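Local coordinates for periplasmic oligopeptide-binding protein (Burkholderia pseudomallei, PDB 3ZS6) that binds oligopeptides in the periplasm and probably delivers them to an ABC transporter for uptake into the cell, at residues K309-V314 with D409-M414; Q258-Y263 with F473-D478; G313-F318 with R452-T457; D62-K67 with S143-L148. All coordinates share one frame; numbering follows the deposited sequence.

Overall arrangement
Following the chain from the N terminus, contact 4 comes first: it brings helix 145-148 back onto strand 63-68 of an antiparallel sheet, and its loop is complete before the others open. Contact 2 then spans the longest loop, pairing strand 260-266 with strand 470-480, and contacts 1 and 3 both fall within it. These two start from the same long loop after strand 301-302 and share Gly-313 and Val-314; contact 1 returns at 409-414, contact 3 later, on helix 449-464. A salt bridge between Asp-412 and Arg-452 joins them, while Leu-259 packs contact 2 against contact 1. Tyr-144 and Glu-147 bring contact 4 up to the 409-414 loop.

Contact 1. Residues K309-V314 with D409-M414; sequences KGVKGV and DYNDAM
Asn-411, Asp-412 and Ala-413 pack against a type II beta turn that runs from Val-311 to Val-314, so that two loops of the solute-binding fold meet close to the ligand. The 409-414 loop starts at Asp-409, whose carboxylate is hydrogen-bonded to the backbone of the bound peptide, and leads into helix 414-417. Asn-411, the centre of an inverse gamma turn, has the most surface covered in this contact. Its CG is anti to the backbone N (chi1 -172°), and from there OD1 accepts a nearly straight bond of 3.1 Å from Lys-312 N (175° at the hydrogen). The lysine chain crosses the asparagine side chain at about a right angle, its CE lying 3.4 Å from Asn-411 ND2, while Val-311 CG2 approaches Asn-411 OD1 at 3.8 Å. Asn-411 N is hydrogen-bonded to Glu-147 OE1.

Asp-412 touches the turn mainly through its backbone, its CA making a CA-H...O contact of 3.4 Å with Lys-312 O. Its carboxylate serves the helix start: OD2 caps Met-414 N, which approaches from above the carboxylate plane at 3.1 Å, and also forms a salt bridge with Arg-452, so one oxygen holds two partners. Next along, Ala-413 N gives Lys-312 O a short but bent, weak bond. Gly-313 carries no CB, which at this point would press on Asp-412 OD1 and on the preceding carbonyl O. The last contact is apolar, Ala-413 CB against Val-314 CG1 at 3.6 Å.

Contact 2. Residues Q258-Y263 with F473-D478; sequences QLATYY and FQYSAD
Tyr-262, Tyr-475 and Gln-258 bury the most surface where strands 253-258 and 260-266, either side of a corner at Leu-259, pair with strand 470-480 in an antiparallel manner, within a mixed sheet of this solute-binding protein. Tyr-262 and Phe-473 form a hydrogen-bonded pair, and Thr-261 faces Gln-474 in the neighbouring non-hydrogen-bonded pair. Tyr-262 N donates to Phe-473 O at 2.9 Å, nearly along the C=O axis; the return bond is weak.

A chi1 of -171° sets Tyr-262 CG opposite the backbone N, and the side chain lies beside that of Phe-473, pointing the same way. The two rings make an offset stack with planes at 25°, in which Phe-473 CZ sits over the face of the tyrosine, toward its rim, 3.4 Å from Tyr-262 CG. In turn Tyr-262 CB rests over the phenylalanine face in a CH-pi contact. The phenol OH of Tyr-262 leaves the cluster to bond His-361.

Tyr-475 completes this aromatic cluster. Its side chain crosses that of Tyr-262 at about a right angle while the ring planes are oblique, and its OH comes to 3.5 Å from Tyr-262 CD2. Its ring presents an edge to the backbone of strand 260-266, with CE1 3.4 Å from Thr-261 O, and it also packs on an apolar side chain of the bound peptide. Tyr-475 N bonds Ala-260 O at 3.0 Å.

Gln-258 N bonds Tyr-475 O, and its side chain, CG and amide alike, lies against Ala-477. Its carbonyl is met from above its plane by the extended Gln-474 side chain, whose NE2 donates to Gln-258 O over 2.7 Å at 172°.

Contact 3. Residues G313-F318 with R452-T457; sequences GVQRPF and RAALLT
Gly-313, Val-314 and Gln-315 lie against Ala-453, Leu-456 and Thr-457, a loop-on-helix packing in which the irregular chain before helix 327-340 runs past helix 449-464. The close-fitting part is at the glycine. Gly-313 O lies against Ala-453 and Leu-456, three residues apart on the helix, 3.2 Å from Ala-453 CA in a CA-H...O contact and 3.4 Å from Leu-456 CD1. Val-314 follows with CB 3.5 Å from Thr-457 OG1, while its CG1 meets Leu-456 CB more distantly.

Thr-457 holds the middle. OG1 stands anti to its own carbonyl carbon (chi1 -61°) and donates to Ala-453 O one turn back, at 2.9 Å. That carbonyl already takes the helical bond from Thr-457 N. The same hydroxyl accepts from Gln-315 N, with Thr-457 OG1 2.8 Å from that nitrogen and 175° at the hydrogen, so the loop is pinned to the helix by a bond that needs no side chain of its own.

Beyond this the contact opens toward solvent. The exposed Gln-315 crosses the Thr-457 side chain at about a right angle, and its NE2 packs 3.6 Å from Ala-454 CA. Arg-316, also exposed, is held mainly by others: NH1 bonds Pro-317 O within the loop, and NH2 makes a salt bridge to Asp-461 a turn further along the helix. Thr-457 CG2 lies over one face of the Arg-316 guanidinium, toward its rim, 3.7 Å from Arg-316 CZ.

Contact 4. Residues D62-K67 with S143-L148; sequences DTWIFK and SYFPEL
Trp-64 on strand 63-68 offers one face of its indole to Phe-145 and Pro-146 of the short, weakly bonded helix at about 145-148. The two helix residues share that face. Phe-145 CB lies over the five-membered ring, 3.4 Å from Trp-64 NE1, and Pro-146 CD sits over the six-membered ring, 3.5 Å from Trp-64 CH2; both are CH-pi contacts. The proline crosses the tryptophan at about a right angle, with its CG 3.5 Å from Trp-64 CZ3.

The Phe-145 side chain, whose CG is held anti to the backbone N (chi1 -174°), slides past Trp-64 in the opposite direction, and the ring planes are oblique, at 37°. Phe-66, two residues along the strand, also has its CB bond pointing toward the 143-148 segment; Phe-145 CD2 meets the edge of its ring, 4.1 Å from Phe-66 CZ. At the rim of the six-membered ring of the indole, Ser-143 O lies near the ring plane, 3.4 Å from Trp-64 CZ2.

Around this, His-58 stacks on Trp-64, and Trp-56 of the adjoining strand 48-60 touches both Trp-64 and Pro-146, so the helix covers a face of the antiparallel sheet that is rich in aromatic rings.

No hydrogen bond joins the two segments, and the indole N-H is turned to a weak bond with Val-142 O, just before the 143-148 segment. The union therefore rests on dispersion and on C-H groups laid against the electron-rich indole face, with no directional polar bond between strand and helix.

Contact 1. Residues K309-V314 with D409-M414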
# COMPACT_ATOMS: atom_id res chain seq x y z
N LYS A 309 1.77 15.61 2.73
CA LYS A 309 1.77 16.87 2.00
C LYS A 309 2.03 16.56 0.53
O LYS A 309 2.94 15.80 0.20
CB LYS A 309 2.83 17.82 2.55
CG LYS A 309 2.91 19.15 1.81
CD LYS A 309 4.10 19.98 2.26
CE LYS A 309 3.97 20.42 3.71
NZ LYS A 309 5.05 21.37 4.10
N GLY A 310 1.22 17.13 -0.36
CA GLY A 310 1.41 16.93 -1.78
C GLY A 310 0.41 16.02 -2.47
O GLY A 310 0.29 16.04 -3.69
N VAL A 311 -0.32 15.22 -1.70
CA VAL A 311 -1.30 14.33 -2.30
C VAL A 311 -2.48 15.13 -2.87
O VAL A 311 -2.99 16.04 -2.22
CB VAL A 311 -1.82 13.29 -1.29
CG1 VAL A 311 -2.73 13.95 -0.24
CG2 VAL A 311 -2.55 12.16 -2.01
N LYS A 312 -2.90 14.79 -4.08
CA LYS A 312 -4.02 15.47 -4.72
C LYS A 312 -5.34 15.22 -3.99
O LYS A 312 -5.55 14.17 -3.38
CB LYS A 312 -4.15 15.01 -6.18
CG LYS A 312 -2.96 15.35 -7.05
CD LYS A 312 -3.12 14.71 -8.42
CE LYS A 312 -1.83 14.81 -9.24
NZ LYS A 312 -1.50 16.21 -9.63
N GLY A 313 -6.25 16.18 -4.07
CA GLY A 313 -7.58 16.01 -3.50
C GLY A 313 -7.83 16.62 -2.12
O GLY A 313 -8.98 16.71 -1.70
N VAL A 314 -6.78 17.00 -1.41
CA VAL A 314 -6.95 17.81 -0.20
C VAL A 314 -6.14 19.08 -0.28
O VAL A 314 -5.18 19.16 -1.05
CB VAL A 314 -6.59 17.05 1.10
CG1 VAL A 314 -7.59 15.94 1.36
CG2 VAL A 314 -5.15 16.49 1.02
N ASP A 409 -2.42 4.01 -3.41
CA ASP A 409 -2.65 3.12 -4.56
C ASP A 409 -2.80 3.95 -5.84
O ASP A 409 -2.76 3.41 -6.95
CB ASP A 409 -3.92 2.27 -4.37
CG ASP A 409 -3.74 1.18 -3.32
OD1 ASP A 409 -2.60 0.73 -3.09
OD2 ASP A 409 -4.76 0.76 -2.72
N TYR A 410 -3.00 5.25 -5.65
CA TYR A 410 -3.18 6.20 -6.74
C TYR A 410 -3.08 7.58 -6.12
O TYR A 410 -3.21 7.73 -4.90
CB TYR A 410 -4.54 6.01 -7.41
CG TYR A 410 -5.71 5.92 -6.46
CD1 TYR A 410 -6.38 7.07 -6.02
CD2 TYR A 410 -6.15 4.69 -5.98
CE1 TYR A 410 -7.46 6.98 -5.14
CE2 TYR A 410 -7.22 4.59 -5.09
CZ TYR A 410 -7.87 5.74 -4.68
OH TYR A 410 -8.93 5.64 -3.81
N ASN A 411 -2.86 8.60 -6.95
CA ASN A 411 -2.57 9.92 -6.41
C ASN A 411 -3.83 10.73 -6.18
O ASN A 411 -4.11 11.68 -6.91
CB ASN A 411 -1.58 10.68 -7.31
CG ASN A 411 -1.11 11.99 -6.67
OD1 ASN A 411 -1.63 12.42 -5.64
ND2 ASN A 411 -0.12 12.62 -7.29
N ASP A 412 -4.59 10.33 -5.18
CA ASP A 412 -5.74 11.09 -4.74
C ASP A 412 -6.04 10.76 -3.29
O ASP A 412 -5.82 9.64 -2.83
CB ASP A 412 -6.97 10.82 -5.61
CG ASP A 412 -8.17 11.63 -5.16
OD1 ASP A 412 -8.18 12.85 -5.43
OD2 ASP A 412 -9.10 11.06 -4.54
N ALA A 413 -6.56 11.75 -2.56
CA ALA A 413 -6.80 11.59 -1.12
C ALA A 413 -7.67 10.38 -0.79
O ALA A 413 -7.61 9.85 0.32
CB ALA A 413 -7.40 12.87 -0.53
N MET A 414 -8.50 9.95 -1.75
CA MET A 414 -9.42 8.84 -1.51
C MET A 414 -8.70 7.55 -1.06
O MET A 414 -9.27 6.76 -0.32
CB MET A 414 -10.28 8.55 -2.75
CG MET A 414 -11.48 9.50 -2.92
SD MET A 414 -12.57 9.63 -1.47
CE MET A 414 -13.36 8.03 -1.47

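Contact 2. Residues Q258-Y263 with F473-D478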
# COMPACT_ATOMS: atom_id res chain seq x y z
N GLN A 258 7.90 9.54 -0.33
CA GLN A 258 6.85 8.80 -1.01
C GLN A 258 5.48 9.29 -0.58
O GLN A 258 5.36 9.97 0.44
CB GLN A 258 7.00 7.30 -0.74
CG GLN A 258 7.92 6.60 -1.73
CD GLN A 258 8.47 5.30 -1.20
OE1 GLN A 258 8.34 5.00 -0.01
NE2 GLN A 258 9.09 4.51 -2.08
N LEU A 259 4.45 8.96 -1.37
CA LEU A 259 3.07 9.21 -0.96
C LEU A 259 2.65 8.06 -0.06
O LEU A 259 1.90 7.17 -0.47
CB LEU A 259 2.14 9.32 -2.17
CG LEU A 259 2.23 10.60 -3.02
CD1 LEU A 259 1.33 10.52 -4.26
CD2 LEU A 259 1.90 11.84 -2.19
N ALA A 260 3.17 8.06 1.16
CA ALA A 260 3.00 6.93 2.06
C ALA A 260 3.19 7.40 3.50
O ALA A 260 4.03 8.26 3.77
CB ALA A 260 4.02 5.82 1.70
N THR A 261 2.40 6.84 4.41
CA THR A 261 2.38 7.29 5.80
C THR A 261 2.67 6.14 6.76
O THR A 261 2.08 5.07 6.66
CB THR A 261 1.01 7.92 6.16
OG1 THR A 261 0.72 8.98 5.25
CG2 THR A 261 1.00 8.46 7.59
N TYR A 262 3.59 6.38 7.69
CA TYR A 262 3.97 5.43 8.72
C TYR A 262 3.15 5.79 9.96
O TYR A 262 3.13 6.95 10.39
CB TYR A 262 5.47 5.56 9.00
CG TYR A 262 6.11 4.51 9.89
CD1 TYR A 262 5.80 4.43 11.25
CD2 TYR A 262 7.08 3.65 9.39
CE1 TYR A 262 6.42 3.48 12.07
CE2 TYR A 262 7.70 2.71 10.21
CZ TYR A 262 7.37 2.63 11.55
OH TYR A 262 7.99 1.70 12.36
N TYR A 263 2.46 4.81 10.52
CA TYR A 263 1.56 5.09 11.63
C TYR A 263 1.31 3.87 12.51
O TYR A 263 1.53 2.72 12.10
CB TYR A 263 0.23 5.65 11.13
CG TYR A 263 -0.67 4.64 10.44
CD1 TYR A 263 -1.60 3.90 11.16
CD2 TYR A 263 -0.59 4.43 9.06
CE1 TYR A 263 -2.43 2.98 10.53
CE2 TYR A 263 -1.42 3.51 8.41
CZ TYR A 263 -2.34 2.79 9.15
OH TYR A 263 -3.17 1.88 8.54
N PHE A 473 5.16 9.66 10.66
CA PHE A 473 5.90 10.42 9.67
C PHE A 473 5.61 9.94 8.25
O PHE A 473 5.01 8.89 8.04
CB PHE A 473 7.41 10.37 9.95
CG PHE A 473 7.96 8.98 10.08
CD1 PHE A 473 8.25 8.23 8.95
CD2 PHE A 473 8.17 8.42 11.33
CE1 PHE A 473 8.75 6.94 9.06
CE2 PHE A 473 8.68 7.13 11.45
CZ PHE A 473 8.96 6.38 10.31
N GLN A 474 6.04 10.75 7.29
CA GLN A 474 5.93 10.38 5.89
C GLN A 474 7.11 9.50 5.52
O GLN A 474 8.25 9.84 5.82
CB GLN A 474 5.93 11.64 5.01
CG GLN A 474 5.76 11.36 3.52
CD GLN A 474 5.61 12.64 2.72
OE1 GLN A 474 5.60 13.74 3.28
NE2 GLN A 474 5.50 12.51 1.40
N TYR A 475 6.84 8.37 4.87
CA TYR A 475 7.90 7.47 4.41
C TYR A 475 8.91 8.17 3.52
O TYR A 475 8.55 9.00 2.69
CB TYR A 475 7.33 6.29 3.62
CG TYR A 475 6.89 5.11 4.45
CD1 TYR A 475 5.59 5.01 4.93
CD2 TYR A 475 7.77 4.07 4.74
CE1 TYR A 475 5.17 3.92 5.67
CE2 TYR A 475 7.37 2.97 5.49
CZ TYR A 475 6.06 2.91 5.95
OH TYR A 475 5.65 1.83 6.70
N SER A 476 10.18 7.81 3.70
CA SER A 476 11.25 8.21 2.79
C SER A 476 11.44 7.12 1.73
O SER A 476 11.39 5.93 2.05
CB SER A 476 12.55 8.41 3.57
OG SER A 476 13.67 8.38 2.72
N ALA A 477 11.66 7.53 0.48
CA ALA A 477 11.81 6.60 -0.64
C ALA A 477 13.25 6.10 -0.80
O ALA A 477 13.55 5.31 -1.71
CB ALA A 477 11.36 7.28 -1.93
N ASP A 478 14.14 6.58 0.06
CA ASP A 478 15.56 6.28 -0.01
C ASP A 478 15.84 4.79 -0.10
O ASP A 478 15.41 4.00 0.74
CB ASP A 478 16.29 6.85 1.21
CG ASP A 478 16.34 8.37 1.21
OD1 ASP A 478 15.59 9.00 0.43
OD2 ASP A 478 17.12 8.94 2.00

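Contact 3. Residues G313-F318 with R452-T457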
# COMPACT_ATOMS: atom_id res chain seq x y z
N GLY A 313 -6.25 16.18 -4.07
CA GLY A 313 -7.58 16.01 -3.50
C GLY A 313 -7.83 16.62 -2.12
O GLY A 313 -8.98 16.71 -1.70
N VAL A 314 -6.78 17.00 -1.41
CA VAL A 314 -6.95 17.81 -0.20
C VAL A 314 -6.14 19.08 -0.28
O VAL A 314 -5.18 19.16 -1.05
CB VAL A 314 -6.59 17.05 1.10
CG1 VAL A 314 -7.59 15.94 1.36
CG2 VAL A 314 -5.15 16.49 1.02
N GLN A 315 -6.51 20.08 0.51
CA GLN A 315 -5.85 21.38 0.42
C GLN A 315 -4.52 21.37 1.16
O GLN A 315 -3.61 22.12 0.81
CB GLN A 315 -6.76 22.48 0.96
CG GLN A 315 -8.13 22.50 0.32
CD GLN A 315 -9.08 23.46 1.01
OE1 GLN A 315 -9.09 23.57 2.23
NE2 GLN A 315 -9.89 24.16 0.22
N ARG A 316 -4.40 20.51 2.16
CA ARG A 316 -3.26 20.53 3.06
C ARG A 316 -3.37 19.37 4.03
O ARG A 316 -4.46 18.82 4.22
CB ARG A 316 -3.26 21.83 3.86
CG ARG A 316 -4.62 22.16 4.45
CD ARG A 316 -4.53 22.79 5.83
NE ARG A 316 -5.86 23.09 6.36
CZ ARG A 316 -6.61 22.22 7.05
NH1 ARG A 316 -6.15 21.00 7.30
NH2 ARG A 316 -7.81 22.58 7.48
N PRO A 317 -2.25 19.00 4.65
CA PRO A 317 -2.31 17.92 5.64
C PRO A 317 -3.00 18.40 6.92
O PRO A 317 -3.36 19.58 7.04
CB PRO A 317 -0.84 17.60 5.92
CG PRO A 317 -0.11 18.85 5.56
CD PRO A 317 -0.87 19.46 4.42
N PHE A 318 -3.20 17.47 7.85
CA PHE A 318 -3.77 17.78 9.14
C PHE A 318 -2.65 18.10 10.13
O PHE A 318 -1.74 17.30 10.34
CB PHE A 318 -4.61 16.60 9.63
CG PHE A 318 -5.03 16.69 11.06
CD1 PHE A 318 -6.11 17.47 11.44
CD2 PHE A 318 -4.35 15.98 12.04
CE1 PHE A 318 -6.51 17.53 12.76
CE2 PHE A 318 -4.73 16.04 13.36
CZ PHE A 318 -5.82 16.82 13.73
N ARG A 452 -14.56 19.95 -4.10
CA ARG A 452 -14.29 18.60 -3.65
C ARG A 452 -13.19 18.61 -2.59
O ARG A 452 -13.36 18.06 -1.51
CB ARG A 452 -13.88 17.72 -4.84
CG ARG A 452 -13.54 16.28 -4.46
CD ARG A 452 -13.24 15.43 -5.68
NE ARG A 452 -12.97 14.04 -5.32
CZ ARG A 452 -11.75 13.52 -5.20
NH1 ARG A 452 -10.67 14.26 -5.40
NH2 ARG A 452 -11.62 12.23 -4.88
N ALA A 453 -12.07 19.26 -2.91
CA ALA A 453 -10.91 19.29 -2.03
C ALA A 453 -11.27 19.83 -0.65
O ALA A 453 -10.86 19.27 0.37
CB ALA A 453 -9.79 20.10 -2.64
N ALA A 454 -12.02 20.92 -0.63
CA ALA A 454 -12.42 21.56 0.61
C ALA A 454 -13.15 20.57 1.50
O ALA A 454 -12.85 20.46 2.69
CB ALA A 454 -13.30 22.77 0.31
N LEU A 455 -14.11 19.86 0.92
CA LEU A 455 -14.89 18.89 1.67
C LEU A 455 -14.04 17.69 2.13
O LEU A 455 -14.23 17.19 3.24
CB LEU A 455 -16.09 18.41 0.84
CG LEU A 455 -17.19 19.46 0.61
CD1 LEU A 455 -18.41 18.85 -0.07
CD2 LEU A 455 -17.58 20.11 1.93
N LEU A 456 -13.11 17.24 1.30
CA LEU A 456 -12.25 16.13 1.70
C LEU A 456 -11.31 16.54 2.83
O LEU A 456 -11.01 15.74 3.72
CB LEU A 456 -11.46 15.57 0.51
CG LEU A 456 -12.27 14.88 -0.59
CD1 LEU A 456 -11.33 14.27 -1.63
CD2 LEU A 456 -13.20 13.82 -0.01
N THR A 457 -10.85 17.78 2.78
CA THR A 457 -9.99 18.32 3.82
C THR A 457 -10.77 18.38 5.13
O THR A 457 -10.27 17.98 6.19
CB THR A 457 -9.47 19.72 3.46
OG1 THR A 457 -8.70 19.65 2.25
CG2 THR A 457 -8.60 20.28 4.57

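Contact 4. Residues D62-K67 with S143-L148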
# COMPACT_ATOMS: atom_id res chain seq x y z
N ASP A 62 -20.05 8.77 -15.17
CA ASP A 62 -19.98 7.48 -14.46
C ASP A 62 -19.57 6.32 -15.36
O ASP A 62 -19.77 5.16 -14.99
CB ASP A 62 -21.34 7.17 -13.84
CG ASP A 62 -22.37 6.76 -14.88
OD1 ASP A 62 -22.14 7.05 -16.08
OD2 ASP A 62 -23.38 6.14 -14.52
N THR A 63 -18.99 6.61 -16.52
CA THR A 63 -18.74 5.58 -17.52
C THR A 63 -17.36 5.69 -18.18
O THR A 63 -17.01 6.73 -18.72
CB THR A 63 -19.80 5.61 -18.62
OG1 THR A 63 -21.10 5.45 -18.04
CG2 THR A 63 -19.56 4.50 -19.64
N TRP A 64 -16.60 4.59 -18.12
CA TRP A 64 -15.31 4.48 -18.81
C TRP A 64 -15.33 3.35 -19.84
O TRP A 64 -15.90 2.29 -19.60
CB TRP A 64 -14.18 4.22 -17.80
CG TRP A 64 -13.84 5.40 -16.93
CD1 TRP A 64 -14.43 5.74 -15.74
CD2 TRP A 64 -12.81 6.37 -17.16
NE1 TRP A 64 -13.84 6.88 -15.23
CE2 TRP A 64 -12.84 7.28 -16.08
CE3 TRP A 64 -11.87 6.56 -18.18
CZ2 TRP A 64 -11.97 8.37 -15.99
CZ3 TRP A 64 -11.01 7.64 -18.10
CH2 TRP A 64 -11.06 8.53 -17.01
N ILE A 65 -14.68 3.58 -20.98
CA ILE A 65 -14.54 2.55 -22.00
C ILE A 65 -13.06 2.22 -22.16
O ILE A 65 -12.23 3.11 -22.30
CB ILE A 65 -15.09 3.03 -23.37
CG1 ILE A 65 -16.59 3.30 -23.28
CG2 ILE A 65 -14.81 1.99 -24.46
CD1 ILE A 65 -17.43 2.06 -23.16
N PHE A 66 -12.72 0.93 -22.11
CA PHE A 66 -11.36 0.47 -22.33
C PHE A 66 -11.31 -0.37 -23.60
O PHE A 66 -12.05 -1.35 -23.74
CB PHE A 66 -10.84 -0.35 -21.14
CG PHE A 66 -10.67 0.45 -19.87
CD1 PHE A 66 -11.74 0.64 -19.01
CD2 PHE A 66 -9.44 1.00 -19.54
CE1 PHE A 66 -11.59 1.37 -17.84
CE2 PHE A 66 -9.28 1.73 -18.37
CZ PHE A 66 -10.36 1.92 -17.52
N LYS A 67 -10.45 0.01 -24.53
CA LYS A 67 -10.26 -0.76 -25.75
C LYS A 67 -9.03 -1.62 -25.59
O LYS A 67 -7.92 -1.12 -25.44
CB LYS A 67 -10.11 0.16 -26.97
CG LYS A 67 -11.42 0.75 -27.46
CD LYS A 67 -12.40 -0.33 -27.93
CE LYS A 67 -11.92 -1.05 -29.19
NZ LYS A 67 -10.72 -1.91 -28.94
N SER A 143 -12.52 10.72 -11.85
CA SER A 143 -11.79 11.28 -12.99
C SER A 143 -10.49 10.54 -13.26
O SER A 143 -9.94 10.62 -14.35
CB SER A 143 -11.51 12.77 -12.76
OG SER A 143 -10.59 12.95 -11.70
N TYR A 144 -10.00 9.82 -12.25
CA TYR A 144 -8.70 9.17 -12.32
C TYR A 144 -8.83 7.64 -12.35
O TYR A 144 -7.87 6.92 -12.08
CB TYR A 144 -7.85 9.59 -11.12
CG TYR A 144 -8.58 9.46 -9.79
CD1 TYR A 144 -8.59 8.26 -9.10
CD2 TYR A 144 -9.27 10.54 -9.25
CE1 TYR A 144 -9.25 8.13 -7.89
CE2 TYR A 144 -9.94 10.43 -8.04
CZ TYR A 144 -9.93 9.22 -7.37
OH TYR A 144 -10.60 9.11 -6.17
N PHE A 145 -10.02 7.16 -12.69
CA PHE A 145 -10.27 5.73 -12.58
C PHE A 145 -9.19 4.84 -13.21
O PHE A 145 -8.88 3.78 -12.67
CB PHE A 145 -11.66 5.35 -13.11
CG PHE A 145 -12.00 3.90 -12.86
CD1 PHE A 145 -12.22 3.45 -11.57
CD2 PHE A 145 -12.03 2.99 -13.91
CE1 PHE A 145 -12.50 2.11 -11.32
CE2 PHE A 145 -12.31 1.65 -13.67
CZ PHE A 145 -12.54 1.20 -12.36
N PRO A 146 -8.62 5.26 -14.34
CA PRO A 146 -7.62 4.35 -14.93
C PRO A 146 -6.43 4.05 -14.02
O PRO A 146 -5.87 2.96 -14.13
CB PRO A 146 -7.19 5.09 -16.21
CG PRO A 146 -8.41 5.90 -16.59
CD PRO A 146 -8.99 6.36 -15.26
N GLU A 147 -6.05 4.97 -13.13
CA GLU A 147 -4.97 4.72 -12.17
C GLU A 147 -5.21 3.47 -11.33
O GLU A 147 -4.28 2.71 -11.06
CB GLU A 147 -4.77 5.91 -11.23
CG GLU A 147 -3.97 7.05 -11.81
CD GLU A 147 -3.74 8.17 -10.80
OE1 GLU A 147 -2.92 7.99 -9.87
OE2 GLU A 147 -4.37 9.23 -10.96
N LEU A 148 -6.46 3.29 -10.91
CA LEU A 148 -6.81 2.15 -10.06
C LEU A 148 -6.58 0.82 -10.77
O LEU A 148 -6.15 -0.15 -10.14
CB LEU A 148 -8.27 2.25 -9.59
CG LEU A 148 -8.55 3.17 -8.38
CD1 LEU A 148 -8.31 4.63 -8.74
CD2 LEU A 148 -9.97 2.97 -7.86